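Local coordinates for protein betaine aldehyde dehydrogenase (Staphylococcus aureus subsp. aureus COL, PDB 4QTO) that catalyses the NAD-dependent oxidation of betaine aldehyde to glycine betaine, as a member of the aldehyde dehydrogenase family with a Rossmann-type coenzyme domain, at residues 76-80 with 247-251; 171-177 with 250-256; 34-38 with 71-75; 85-89 with 225-229; 64-69 with 234-240. All blocks are in the same frame, centred on the assembly; numbering follows the deposited sequence. Where two conformers were deposited one is given.

Contact 1. Residues 76-80 with 247-251; sequences ILAAR and HKEVD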
# COMPACT_ATOMS: atom_id res chain seq x y z
N ILE A 76 -22.87 -20.66 16.61
CA ILE A 76 -21.99 -20.79 15.43
C ILE A 76 -22.82 -21.05 14.15
O ILE A 76 -22.57 -20.47 13.08
CB ILE A 76 -20.94 -21.89 15.67
CG1 ILE A 76 -19.94 -21.39 16.72
CG2 ILE A 76 -20.23 -22.26 14.37
CD1 ILE A 76 -19.07 -22.49 17.28
N LEU A 77 -23.82 -21.92 14.26
CA LEU A 77 -24.66 -22.21 13.11
C LEU A 77 -25.46 -20.98 12.69
O LEU A 77 -25.68 -20.77 11.50
CB LEU A 77 -25.56 -23.41 13.37
CG LEU A 77 -24.81 -24.73 13.51
CD1 LEU A 77 -25.79 -25.84 13.88
CD2 LEU A 77 -24.04 -25.10 12.27
N ALA A 78 -25.88 -20.17 13.65
CA ALA A 78 -26.60 -18.92 13.33
C ALA A 78 -25.69 -17.92 12.65
O ALA A 78 -26.10 -17.24 11.71
CB ALA A 78 -27.19 -18.32 14.58
N ALA A 79 -24.44 -17.84 13.12
CA ALA A 79 -23.44 -16.96 12.51
C ALA A 79 -23.21 -17.38 11.05
O ALA A 79 -23.10 -16.54 10.14
CB ALA A 79 -22.16 -17.01 13.32
N ARG A 80 -23.10 -18.69 10.82
CA ARG A 80 -22.93 -19.20 9.48
C ARG A 80 -24.12 -18.86 8.60
O ARG A 80 -23.96 -18.41 7.46
CB ARG A 80 -22.67 -20.73 9.50
CG ARG A 80 -22.71 -21.43 8.14
CD ARG A 80 -21.73 -20.86 7.12
NE ARG A 80 -20.35 -21.04 7.60
CZ ARG A 80 -19.31 -20.36 7.16
NH1 ARG A 80 -19.44 -19.44 6.22
NH2 ARG A 80 -18.12 -20.60 7.67
N HIS A 247 -15.18 -26.29 15.84
CA HIS A 247 -16.33 -26.49 14.97
C HIS A 247 -15.96 -26.29 13.50
O HIS A 247 -15.20 -25.36 13.14
CB HIS A 247 -17.46 -25.54 15.36
CG HIS A 247 -18.79 -25.99 14.88
ND1 HIS A 247 -19.20 -25.80 13.58
CD2 HIS A 247 -19.78 -26.67 15.50
CE1 HIS A 247 -20.40 -26.32 13.43
NE2 HIS A 247 -20.78 -26.85 14.58
N LYS A 248 -16.52 -27.13 12.64
CA LYS A 248 -16.19 -27.07 11.23
C LYS A 248 -16.66 -25.82 10.49
O LYS A 248 -16.13 -25.48 9.44
CB LYS A 248 -16.73 -28.31 10.49
CG LYS A 248 -18.23 -28.37 10.37
CD LYS A 248 -18.64 -29.60 9.54
CE LYS A 248 -20.06 -29.42 9.02
NZ LYS A 248 -20.56 -30.58 8.22
N GLU A 249 -17.65 -25.13 11.06
CA GLU A 249 -18.19 -23.92 10.41
C GLU A 249 -17.46 -22.64 10.78
O GLU A 249 -17.85 -21.55 10.31
CB GLU A 249 -19.69 -23.75 10.69
CG GLU A 249 -20.53 -24.85 10.10
CD GLU A 249 -20.42 -24.96 8.59
OE1 GLU A 249 -20.11 -23.97 7.89
OE2 GLU A 249 -20.69 -26.07 8.09
N VAL A 250 -16.41 -22.73 11.57
CA VAL A 250 -15.62 -21.56 11.96
C VAL A 250 -14.44 -21.37 10.99
O VAL A 250 -13.76 -22.35 10.66
CB VAL A 250 -15.10 -21.71 13.39
CG1 VAL A 250 -14.19 -20.55 13.79
CG2 VAL A 250 -16.26 -21.81 14.36
N ASP A 251 -14.21 -20.13 10.55
CA ASP A 251 -13.10 -19.79 9.64
C ASP A 251 -11.88 -19.18 10.34
O ASP A 251 -10.77 -19.25 9.82
CB ASP A 251 -13.61 -18.85 8.55
CG ASP A 251 -14.67 -19.50 7.69
OD1 ASP A 251 -14.39 -20.54 7.01
OD2 ASP A 251 -15.84 -19.01 7.74
O HOH W 1 -17.26 -18.56 4.67
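The guanidinium of R80 reaches from helix 69-85 into the 247-251 loop and is held there by two charges and a carbonyl. Its NH2 serves two acceptors near the edge of the group: it donates to D251 OD2 at 2.8 Å, a salt bridge on the syn side of a carboxylate turned 80° from the guanidinium plane, and to E249 O, also at 2.8 Å, from above the carbonyl plane. NE forms a second salt bridge with E249 OE1 at 3.0 Å, but the N-H points poorly at the oxygen (123°) and this bond is weak. Bends at chi2 and chi3, both near +60°, curl the arginine chain so that NE and NH2 both face the loop. A water accepts from NH1, and E84 one turn further along the helix adds another carboxylate to that nitrogen.

Next comes the type I turn H247-V250, in which E249 N donates to H247 ND1 at 3.0 Å, nearly straight and in the ring plane. That bond fixes the imidazole's rotation. I76 CG2 makes a CH-pi contact over one face of the H247 ring, 4.1 Å from its centroid. The same methyl meets V250 CG2 at 4.0 Å, while L77 CD2 touches H247 CE1 obliquely.

I76 and A79 also touch V202 of strand 200-204, R80 and V250 touch V173 and T175 of strand 162-177, and R80 packs on K462 of a neighbouring subunit.

Contact 2. Residues 171-177 with 250-256; sequences VGVVTQI and VDLVSFT
A chi1 of -63° sets D251 CG beside its own backbone N, turning the carboxylate back toward the start of the neighbouring strand, where OD2 accepts from V173 N at 3.0 Å through its anti lone pair. Here two parallel strands, 173-177 and 252-256, run side by side at 14° in the Rossmann-type sheet of the coenzyme-binding domain. The side chain thus stands in for a backbone acceptor at the strand entrance, while D251 N returns a bond to V173 O at 2.8 Å. Since R80 also grips OD2, R80 of helix 69-85 and the backbone of V173 share one oxygen. G172, at backbone angles that call for glycine, brings its CA against this carboxylate.

Beyond the entrance the bonding alternates regularly: T175 N to L252 O, S254 N to T175 O, I177 N to S254 O and T256 N to I177 O, all between 2.9 and 3.0 Å.

Side chains alternate between the two faces. V174, in the conformer given, and L252 lie alongside each other on the face of Q176 and S254; K190 binds the hydroxyls of S254 and T256. On the other face, a chi1 of 57° sets T175 OG1 between its backbone N and carbonyl carbon, where it bonds M244 O, and T175 CG2 meets V250 CG2 at 3.7 Å. Farther along that face, I177 CG2 presses against the edge of the F255 ring, 3.5 Å from CD1.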
# COMPACT_ATOMS: atom_id res chain seq x y z
N VAL A 171 -13.41 -12.97 6.18
CA VAL A 171 -12.89 -14.35 6.38
C VAL A 171 -14.03 -15.35 6.56
O VAL A 171 -13.92 -16.50 6.14
CB VAL A 171 -11.81 -14.38 7.49
CG1 VAL A 171 -12.41 -14.13 8.86
CG2 VAL A 171 -11.03 -15.69 7.47
N GLY A 172 -15.12 -14.92 7.21
CA GLY A 172 -16.30 -15.72 7.37
C GLY A 172 -16.83 -15.64 8.78
O GLY A 172 -17.11 -14.56 9.28
N VAL A 173 -17.00 -16.80 9.38
CA VAL A 173 -17.49 -16.94 10.73
C VAL A 173 -16.28 -16.95 11.67
O VAL A 173 -15.35 -17.75 11.49
CB VAL A 173 -18.28 -18.24 10.88
CG1 VAL A 173 -18.59 -18.54 12.34
CG2 VAL A 173 -19.55 -18.20 10.06
N VAL A 174 -16.31 -16.09 12.70
CA VAL A 174 -15.20 -16.00 13.62
C VAL A 174 -15.64 -16.23 15.05
O VAL A 174 -16.70 -15.74 15.46
CB VAL A 174 -14.54 -14.60 13.57
CG1 VAL A 174 -13.30 -14.58 14.47
CG2 VAL A 174 -14.19 -14.22 12.14
N THR A 175 -14.84 -16.98 15.81
CA THR A 175 -15.08 -17.18 17.24
C THR A 175 -14.01 -16.33 17.95
O THR A 175 -12.84 -16.23 17.53
CB THR A 175 -15.10 -18.62 17.68
OG1 THR A 175 -13.89 -19.24 17.32
CG2 THR A 175 -16.30 -19.33 17.06
N GLN A 176 -14.43 -15.69 19.04
CA GLN A 176 -13.61 -14.71 19.72
C GLN A 176 -13.69 -14.98 21.22
O GLN A 176 -14.79 -14.98 21.78
CB GLN A 176 -14.11 -13.30 19.39
CG GLN A 176 -14.05 -12.99 17.89
CD GLN A 176 -14.68 -11.68 17.50
OE1 GLN A 176 -15.67 -11.25 18.07
NE2 GLN A 176 -14.10 -11.04 16.49
N ILE A 177 -12.54 -15.18 21.85
CA ILE A 177 -12.47 -15.56 23.29
C ILE A 177 -11.55 -14.56 23.95
O ILE A 177 -10.40 -14.39 23.55
CB ILE A 177 -11.96 -17.00 23.46
CG1 ILE A 177 -12.94 -17.97 22.78
CG2 ILE A 177 -11.77 -17.32 24.92
CD1 ILE A 177 -12.40 -19.38 22.64
N VAL A 250 -16.41 -22.73 11.57
CA VAL A 250 -15.62 -21.56 11.96
C VAL A 250 -14.44 -21.37 10.99
O VAL A 250 -13.76 -22.35 10.66
CB VAL A 250 -15.10 -21.71 13.39
CG1 VAL A 250 -14.19 -20.55 13.79
CG2 VAL A 250 -16.26 -21.81 14.36
N ASP A 251 -14.21 -20.13 10.55
CA ASP A 251 -13.10 -19.79 9.64
C ASP A 251 -11.88 -19.18 10.34
O ASP A 251 -10.77 -19.25 9.82
CB ASP A 251 -13.61 -18.85 8.55
CG ASP A 251 -14.67 -19.50 7.69
OD1 ASP A 251 -14.39 -20.54 7.01
OD2 ASP A 251 -15.84 -19.01 7.74
N LEU A 252 -12.09 -18.58 11.52
CA LEU A 252 -11.00 -18.00 12.32
C LEU A 252 -11.37 -18.11 13.78
O LEU A 252 -12.49 -17.77 14.18
CB LEU A 252 -10.81 -16.50 11.99
CG LEU A 252 -9.87 -15.69 12.90
CD1 LEU A 252 -8.43 -16.09 12.72
CD2 LEU A 252 -10.05 -14.20 12.65
N VAL A 253 -10.41 -18.58 14.57
CA VAL A 253 -10.53 -18.61 16.04
C VAL A 253 -9.53 -17.55 16.54
O VAL A 253 -8.33 -17.63 16.24
CB VAL A 253 -10.13 -19.97 16.62
CG1 VAL A 253 -10.24 -19.91 18.16
CG2 VAL A 253 -10.99 -21.05 16.03
N SER A 254 -10.02 -16.55 17.26
CA SER A 254 -9.20 -15.47 17.81
C SER A 254 -9.27 -15.56 19.35
O SER A 254 -10.32 -15.32 19.92
CB SER A 254 -9.67 -14.10 17.34
OG SER A 254 -8.84 -13.09 17.89
N PHE A 255 -8.14 -15.86 19.98
CA PHE A 255 -8.09 -16.10 21.44
C PHE A 255 -7.02 -15.25 22.09
O PHE A 255 -5.91 -15.16 21.58
CB PHE A 255 -7.79 -17.57 21.69
CG PHE A 255 -7.47 -17.89 23.12
CD1 PHE A 255 -8.47 -18.16 24.04
CD2 PHE A 255 -6.15 -17.90 23.55
CE1 PHE A 255 -8.16 -18.44 25.35
CE2 PHE A 255 -5.85 -18.20 24.86
CZ PHE A 255 -6.85 -18.47 25.76
N THR A 256 -7.39 -14.60 23.19
CA THR A 256 -6.47 -13.84 24.01
C THR A 256 -6.61 -14.43 25.42
O THR A 256 -7.72 -14.49 25.95
CB THR A 256 -6.80 -12.35 23.99
OG1 THR A 256 -6.63 -11.86 22.63
CG2 THR A 256 -5.85 -11.59 24.90

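Contact 3. Residues 34-38 with 71-75; sequences RQYID and DAERA
The direct polar link is between Q35 and D71: NE2 of Q35 donates to D71 OD2 at 3.2 Å. The oxygen lies in the amide plane, but the N-H arrives from above the carboxylate, whose plane is turned 74° from the amide. Both groups have further partners. Q35 OE1 accepts from L234 N, and D71 OD2 also receives A45 N and T68 N, so several N-H groups gather on one carboxylate oxygen and would be expected to favour its charged form.

Apolar contact centres on I37. With chi1 at -55°, its CG1 branch lies beside the backbone N and carries CD1 to D71 CB at 4.0 Å, leaving CG2 to touch A75 CB at 4.0 Å and one face of the R74 guanidinium, 3.7 Å from CZ.

Water joins the remaining polar atoms. One molecule donates to I37 O and accepts from R74 NH1 at 2.7 Å; another spans the same NH1 and D38 OD2, whose charge is also near R74 although the carboxylate's salt bridge, through OD1, is with R81.

This is strand-on-helix packing: the short N-terminal hairpin of strands 35-37 and 40-42 lies against the start of helix 69-85, with strand 230-232 and helix 237-246 next to it.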
# COMPACT_ATOMS: atom_id res chain seq x y z
N ARG A 34 -28.36 -12.70 30.43
CA ARG A 34 -28.41 -13.76 29.43
C ARG A 34 -27.42 -13.70 28.30
O ARG A 34 -26.70 -12.74 28.12
CB ARG A 34 -29.83 -13.73 28.82
CG ARG A 34 -30.94 -14.09 29.81
CD ARG A 34 -32.26 -14.11 29.09
NE ARG A 34 -33.31 -14.65 29.94
CZ ARG A 34 -34.48 -15.08 29.47
NH1 ARG A 34 -35.38 -15.58 30.31
NH2 ARG A 34 -34.76 -15.05 28.17
N GLN A 35 -27.36 -14.83 27.59
CA GLN A 35 -26.56 -14.95 26.38
C GLN A 35 -27.35 -14.26 25.26
O GLN A 35 -28.56 -14.00 25.41
CB GLN A 35 -26.40 -16.43 26.03
CG GLN A 35 -25.74 -17.21 27.14
CD GLN A 35 -25.47 -18.65 26.78
OE1 GLN A 35 -24.32 -19.02 26.52
NE2 GLN A 35 -26.52 -19.47 26.73
N TYR A 36 -26.70 -14.00 24.13
CA TYR A 36 -27.35 -13.39 22.98
C TYR A 36 -27.08 -14.26 21.77
O TYR A 36 -25.95 -14.33 21.30
CB TYR A 36 -26.87 -11.96 22.74
CG TYR A 36 -27.66 -11.20 21.69
CD1 TYR A 36 -28.94 -10.76 21.95
CD2 TYR A 36 -27.11 -10.92 20.46
CE1 TYR A 36 -29.65 -10.03 21.00
CE2 TYR A 36 -27.81 -10.19 19.51
CZ TYR A 36 -29.09 -9.76 19.81
OH TYR A 36 -29.86 -9.01 18.92
N ILE A 37 -28.09 -15.00 21.32
CA ILE A 37 -27.92 -15.95 20.26
C ILE A 37 -28.98 -15.74 19.18
O ILE A 37 -30.20 -15.75 19.46
CB ILE A 37 -27.99 -17.41 20.80
CG1 ILE A 37 -26.97 -17.61 21.92
CG2 ILE A 37 -27.77 -18.39 19.65
CD1 ILE A 37 -26.96 -19.01 22.54
N ASP A 38 -28.53 -15.51 17.96
CA ASP A 38 -29.42 -15.38 16.84
C ASP A 38 -30.51 -14.34 17.07
O ASP A 38 -31.73 -14.60 16.86
CB ASP A 38 -30.02 -16.76 16.48
CG ASP A 38 -30.42 -16.87 15.02
OD1 ASP A 38 -30.08 -15.99 14.20
OD2 ASP A 38 -31.04 -17.89 14.67
N ASP A 71 -25.52 -24.61 23.17
CA ASP A 71 -25.79 -23.17 22.95
C ASP A 71 -24.68 -22.60 22.02
O ASP A 71 -24.96 -21.85 21.06
CB ASP A 71 -25.78 -22.40 24.27
CG ASP A 71 -26.98 -22.70 25.17
OD1 ASP A 71 -28.08 -22.98 24.64
OD2 ASP A 71 -26.82 -22.59 26.41
N ALA A 72 -23.42 -22.95 22.28
CA ALA A 72 -22.30 -22.44 21.48
C ALA A 72 -22.45 -22.93 20.04
O ALA A 72 -22.24 -22.17 19.10
CB ALA A 72 -20.95 -22.88 22.05
N GLU A 73 -22.81 -24.20 19.87
CA GLU A 73 -23.03 -24.75 18.53
C GLU A 73 -24.16 -24.01 17.82
O GLU A 73 -24.04 -23.66 16.63
CB GLU A 73 -23.38 -26.25 18.63
CG GLU A 73 -22.26 -27.20 19.06
CD GLU A 73 -22.76 -28.58 19.53
OE1 GLU A 73 -23.96 -28.90 19.37
OE2 GLU A 73 -21.95 -29.35 20.08
N ARG A 74 -25.26 -23.74 18.52
CA ARG A 74 -26.38 -23.02 17.92
C ARG A 74 -25.96 -21.60 17.47
O ARG A 74 -26.36 -21.13 16.38
CB ARG A 74 -27.59 -22.95 18.88
CG ARG A 74 -28.85 -22.50 18.17
CD ARG A 74 -30.11 -22.71 19.01
NE ARG A 74 -30.24 -21.80 20.14
CZ ARG A 74 -30.72 -20.56 20.08
NH1 ARG A 74 -31.08 -20.01 18.92
NH2 ARG A 74 -30.81 -19.86 21.19
N ALA A 75 -25.14 -20.94 18.26
CA ALA A 75 -24.63 -19.61 17.91
C ALA A 75 -23.74 -19.65 16.67
O ALA A 75 -23.86 -18.82 15.77
CB ALA A 75 -23.84 -19.03 19.05
O HOH W 2 -32.03 -17.65 19.75
O HOH W 3 -30.74 -20.37 16.01

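Contact 4. Residues 85-89 with 225-229; sequences SGEWS and FPKGT
An edge-to-face aromatic pair, W88 with F225, joins the loop that leaves helix 69-85 to the loop that leads into strand 230-232. The edge of the phenyl ring is directed at the face of the indole's six-membered ring, with the planes at 81° and the centroids 5.0 Å apart; F225 CE1 comes to 3.6 Å from W88 CH2. W88 CG lies anti to its backbone N (chi1 -168°), which extends the indole from its loop toward F225. The indole NE1 is bonded to L195 O of helix 183-197, a second hold on the ring's orientation.

Nearer the backbone, P226 CD meets W88 CE3 at 3.9 Å, and the methyl CG2 of T229 lies 3.7 Å from CD1 of the same indole. Both approach obliquely.

P226 and T229 are the ends of a type II turn, with G228 at the position where positive phi is needed, set just before a parallel strand of the Rossmann-type sheet. P226 O accepts both T229 N and T229 OG1, from the same face of its carbonyl plane, which pins the hydroxyl and leaves the methyl directed at the indole. On the helix side, S85 OG accepts from E87 N in an ST turn as the chain leaves the helix through G86.

E87 lies alongside P226, running the opposite way, CB to CG at 3.7 Å. One water donates to both E87 OE2 and K227 O; another donates to T229 OG1 and accepts a weak, long bond from W88 N.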
# COMPACT_ATOMS: atom_id res chain seq x y z
N SER A 85 -26.37 -15.53 4.20
CA SER A 85 -27.50 -14.71 3.74
C SER A 85 -27.01 -13.46 3.04
O SER A 85 -27.74 -12.86 2.23
CB SER A 85 -28.40 -14.28 4.91
OG SER A 85 -27.78 -13.17 5.62
N GLY A 86 -25.80 -13.00 3.39
CA GLY A 86 -25.22 -11.79 2.82
C GLY A 86 -25.68 -10.48 3.38
O GLY A 86 -25.20 -9.43 2.97
N GLU A 87 -26.62 -10.50 4.32
CA GLU A 87 -27.20 -9.23 4.82
C GLU A 87 -26.13 -8.30 5.41
O GLU A 87 -26.24 -7.06 5.28
CB GLU A 87 -28.28 -9.49 5.84
CG GLU A 87 -29.48 -10.22 5.32
CD GLU A 87 -30.37 -10.39 6.53
OE1 GLU A 87 -30.86 -9.34 7.00
OE2 GLU A 87 -30.45 -11.52 7.07
N TRP A 88 -25.11 -8.86 6.05
CA TRP A 88 -24.00 -8.04 6.55
C TRP A 88 -22.77 -8.15 5.66
O TRP A 88 -22.08 -7.17 5.36
CB TRP A 88 -23.65 -8.42 8.00
CG TRP A 88 -22.72 -7.44 8.65
CD1 TRP A 88 -21.48 -7.67 9.13
CD2 TRP A 88 -22.99 -6.06 8.87
NE1 TRP A 88 -20.94 -6.51 9.64
CE2 TRP A 88 -21.85 -5.51 9.50
CE3 TRP A 88 -24.07 -5.23 8.59
CZ2 TRP A 88 -21.76 -4.18 9.84
CZ3 TRP A 88 -23.97 -3.89 8.95
CH2 TRP A 88 -22.83 -3.40 9.56
N SER A 89 -22.48 -9.37 5.19
CA SER A 89 -21.28 -9.59 4.41
C SER A 89 -21.28 -8.92 3.07
O SER A 89 -20.19 -8.71 2.52
CB SER A 89 -20.99 -11.12 4.33
OG SER A 89 -22.06 -11.79 3.64
N PHE A 225 -27.91 -4.98 13.85
CA PHE A 225 -27.20 -5.86 12.94
C PHE A 225 -28.10 -7.02 12.56
O PHE A 225 -28.95 -7.42 13.36
CB PHE A 225 -25.89 -6.37 13.57
CG PHE A 225 -24.92 -5.27 13.86
CD1 PHE A 225 -24.06 -4.81 12.88
CD2 PHE A 225 -24.92 -4.61 15.10
CE1 PHE A 225 -23.22 -3.75 13.12
CE2 PHE A 225 -24.08 -3.54 15.35
CZ PHE A 225 -23.23 -3.09 14.35
N PRO A 226 -27.87 -7.62 11.38
CA PRO A 226 -28.75 -8.71 10.97
C PRO A 226 -28.67 -9.88 11.95
O PRO A 226 -27.65 -10.14 12.57
CB PRO A 226 -28.22 -9.09 9.58
CG PRO A 226 -27.58 -7.83 9.08
CD PRO A 226 -26.95 -7.23 10.30
N LYS A 227 -29.80 -10.56 12.12
CA LYS A 227 -29.92 -11.67 13.02
C LYS A 227 -28.83 -12.72 12.75
O LYS A 227 -28.69 -13.17 11.62
CB LYS A 227 -31.31 -12.25 12.81
CG LYS A 227 -31.72 -13.31 13.74
CD LYS A 227 -33.13 -13.77 13.38
CE LYS A 227 -33.57 -14.89 14.32
NZ LYS A 227 -34.90 -15.42 13.94
N GLY A 228 -28.08 -13.09 13.78
CA GLY A 228 -27.00 -14.05 13.68
C GLY A 228 -25.63 -13.45 13.43
O GLY A 228 -24.62 -14.14 13.58
N THR A 229 -25.56 -12.17 13.06
CA THR A 229 -24.26 -11.52 12.79
C THR A 229 -23.38 -11.42 14.04
O THR A 229 -22.16 -11.55 13.96
CB THR A 229 -24.47 -10.09 12.23
OG1 THR A 229 -25.21 -10.19 11.01
CG2 THR A 229 -23.14 -9.42 11.90
O HOH W 4 -29.49 -12.96 9.17
O HOH W 5 -25.88 -11.15 8.38

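Contact 5. Residues 64-69 with 234-240; sequences VSEGTK and LGAGSEV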
# COMPACT_ATOMS: atom_id res chain seq x y z
N VAL A 64 -25.22 -14.64 36.13
CA VAL A 64 -25.45 -14.74 34.70
C VAL A 64 -25.64 -16.20 34.25
O VAL A 64 -25.28 -17.15 34.95
CB VAL A 64 -24.28 -14.13 33.89
CG1 VAL A 64 -24.09 -12.66 34.25
CG2 VAL A 64 -23.00 -14.92 34.13
N SER A 65 -26.22 -16.35 33.06
CA SER A 65 -26.36 -17.67 32.46
C SER A 65 -25.00 -18.32 32.23
O SER A 65 -24.01 -17.64 31.92
CB SER A 65 -27.03 -17.59 31.10
OG SER A 65 -28.35 -17.12 31.24
N GLU A 66 -24.94 -19.64 32.42
CA GLU A 66 -23.71 -20.44 32.19
C GLU A 66 -24.12 -21.42 31.05
O GLU A 66 -24.76 -22.46 31.29
CB GLU A 66 -23.33 -21.18 33.44
CG GLU A 66 -22.10 -22.08 33.31
CD GLU A 66 -20.78 -21.33 33.46
OE1 GLU A 66 -20.73 -20.09 33.57
OE2 GLU A 66 -19.76 -22.06 33.60
N GLY A 67 -23.79 -21.03 29.83
CA GLY A 67 -24.21 -21.74 28.63
C GLY A 67 -23.62 -23.12 28.42
O GLY A 67 -22.60 -23.47 29.02
N THR A 68 -24.27 -23.88 27.56
CA THR A 68 -23.84 -25.22 27.24
C THR A 68 -23.14 -25.29 25.88
O THR A 68 -23.20 -24.37 25.04
CB THR A 68 -25.02 -26.19 27.18
OG1 THR A 68 -25.87 -25.87 26.06
CG2 THR A 68 -25.83 -26.13 28.45
N LYS A 69 -22.50 -26.43 25.62
CA LYS A 69 -21.83 -26.58 24.33
C LYS A 69 -22.85 -26.57 23.19
O LYS A 69 -22.52 -26.14 22.07
CB LYS A 69 -20.96 -27.84 24.31
CG LYS A 69 -21.69 -29.13 24.31
CD LYS A 69 -20.65 -30.27 24.31
CE LYS A 69 -21.29 -31.64 24.16
NZ LYS A 69 -22.25 -31.96 25.25
N LEU A 234 -21.92 -17.20 27.15
CA LEU A 234 -21.39 -16.95 28.47
C LEU A 234 -21.09 -18.30 29.11
O LEU A 234 -21.95 -19.18 29.12
CB LEU A 234 -22.38 -16.20 29.34
CG LEU A 234 -22.82 -14.81 28.86
CD1 LEU A 234 -23.93 -14.24 29.73
CD2 LEU A 234 -21.66 -13.83 28.83
N GLY A 235 -19.91 -18.43 29.64
CA GLY A 235 -19.62 -19.67 30.34
C GLY A 235 -18.19 -20.09 30.40
O GLY A 235 -17.33 -19.43 29.88
N ALA A 236 -18.01 -21.24 31.01
CA ALA A 236 -16.70 -21.87 31.21
C ALA A 236 -16.02 -22.27 29.93
O ALA A 236 -16.62 -22.94 29.08
CB ALA A 236 -16.89 -23.13 32.04
N GLY A 237 -14.74 -21.89 29.81
CA GLY A 237 -13.96 -22.29 28.66
C GLY A 237 -13.90 -23.82 28.64
O GLY A 237 -13.94 -24.44 27.58
N SER A 238 -13.87 -24.44 29.82
CA SER A 238 -13.83 -25.90 29.91
C SER A 238 -15.08 -26.61 29.36
O SER A 238 -15.00 -27.80 29.02
CB SER A 238 -13.60 -26.33 31.37
OG SER A 238 -14.69 -25.96 32.19
N GLU A 239 -16.21 -25.88 29.26
CA GLU A 239 -17.47 -26.42 28.75
C GLU A 239 -17.73 -26.09 27.27
O GLU A 239 -18.14 -26.95 26.49
CB GLU A 239 -18.65 -25.95 29.64
CG GLU A 239 -20.00 -26.61 29.28
CD GLU A 239 -21.10 -26.46 30.34
OE1 GLU A 239 -20.87 -25.73 31.32
OE2 GLU A 239 -22.19 -27.09 30.22
N VAL A 240 -17.47 -24.86 26.86
CA VAL A 240 -17.79 -24.47 25.49
C VAL A 240 -16.59 -24.16 24.59
O VAL A 240 -16.74 -23.90 23.38
CB VAL A 240 -18.76 -23.28 25.50
CG1 VAL A 240 -19.96 -23.62 26.39
CG2 VAL A 240 -18.10 -22.00 25.96
O HOH W 6 -23.68 -25.12 31.87
O HOH W 7 -19.81 -24.72 34.04
O HOH W 8 -20.45 -23.19 30.60
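L234 opens the contact: its carbonyl O accepts from G67 N at 2.7 Å, nearly head-on, while its CB lies 3.4 Å from S65 O and its CD1 reaches V64 CB. G67, with no side chain, lets the two backbones come close at this point. G235 follows with its CA against E66 OE1, at backbone angles that call for glycine.

At A236, the N-cap residue of helix 237-246, the N-H makes a weak bond to E66 OE2, 3.2 Å long and bent to 134°. A turn at chi2 (82°) folds the glutamate back over the A236 amide, and its other oxygen, OE1, is held by R50. The carbonyl of A236 in turn accepts from E239 N and V240 N.

In the conformer given, E239 extends its chain toward G67. One water then donates to both G67 O and E239 OE1; another spans E239 OE1 and E66 OE2. V240 ends the segment with CG1 3.6 Å from T68 O.

In that same conformer the carboxylates of E66 and E239 stand close, OE2 to OE1 4.5 Å; bridging water may then screen their like charges, and the pairing of E66 with R50 would be expected to keep that glutamate ionised.

Helix 69-85 is common to contacts 1 and 3, whose centres lie about 12 Å apart, and it ends in the loop of contact 4. Contacts 1 and 2 share V250 and D251, and R80 and A79 of the helix pack directly on V173 of the sheet. Contacts 3 and 5, centres about 10 Å apart, meet where Q35 OE1 approaches L234 N; contacts 3 and 4 meet where D38 packs on K227 and G228. All five belong to the Rossmann-type part of the fold. A bound glycol fragment lies about 4 Å from the E87 side chain in contact 4, and one about 6 Å from that of T256 in contact 2; the D251 side chain is about 7 Å from a sodium ion.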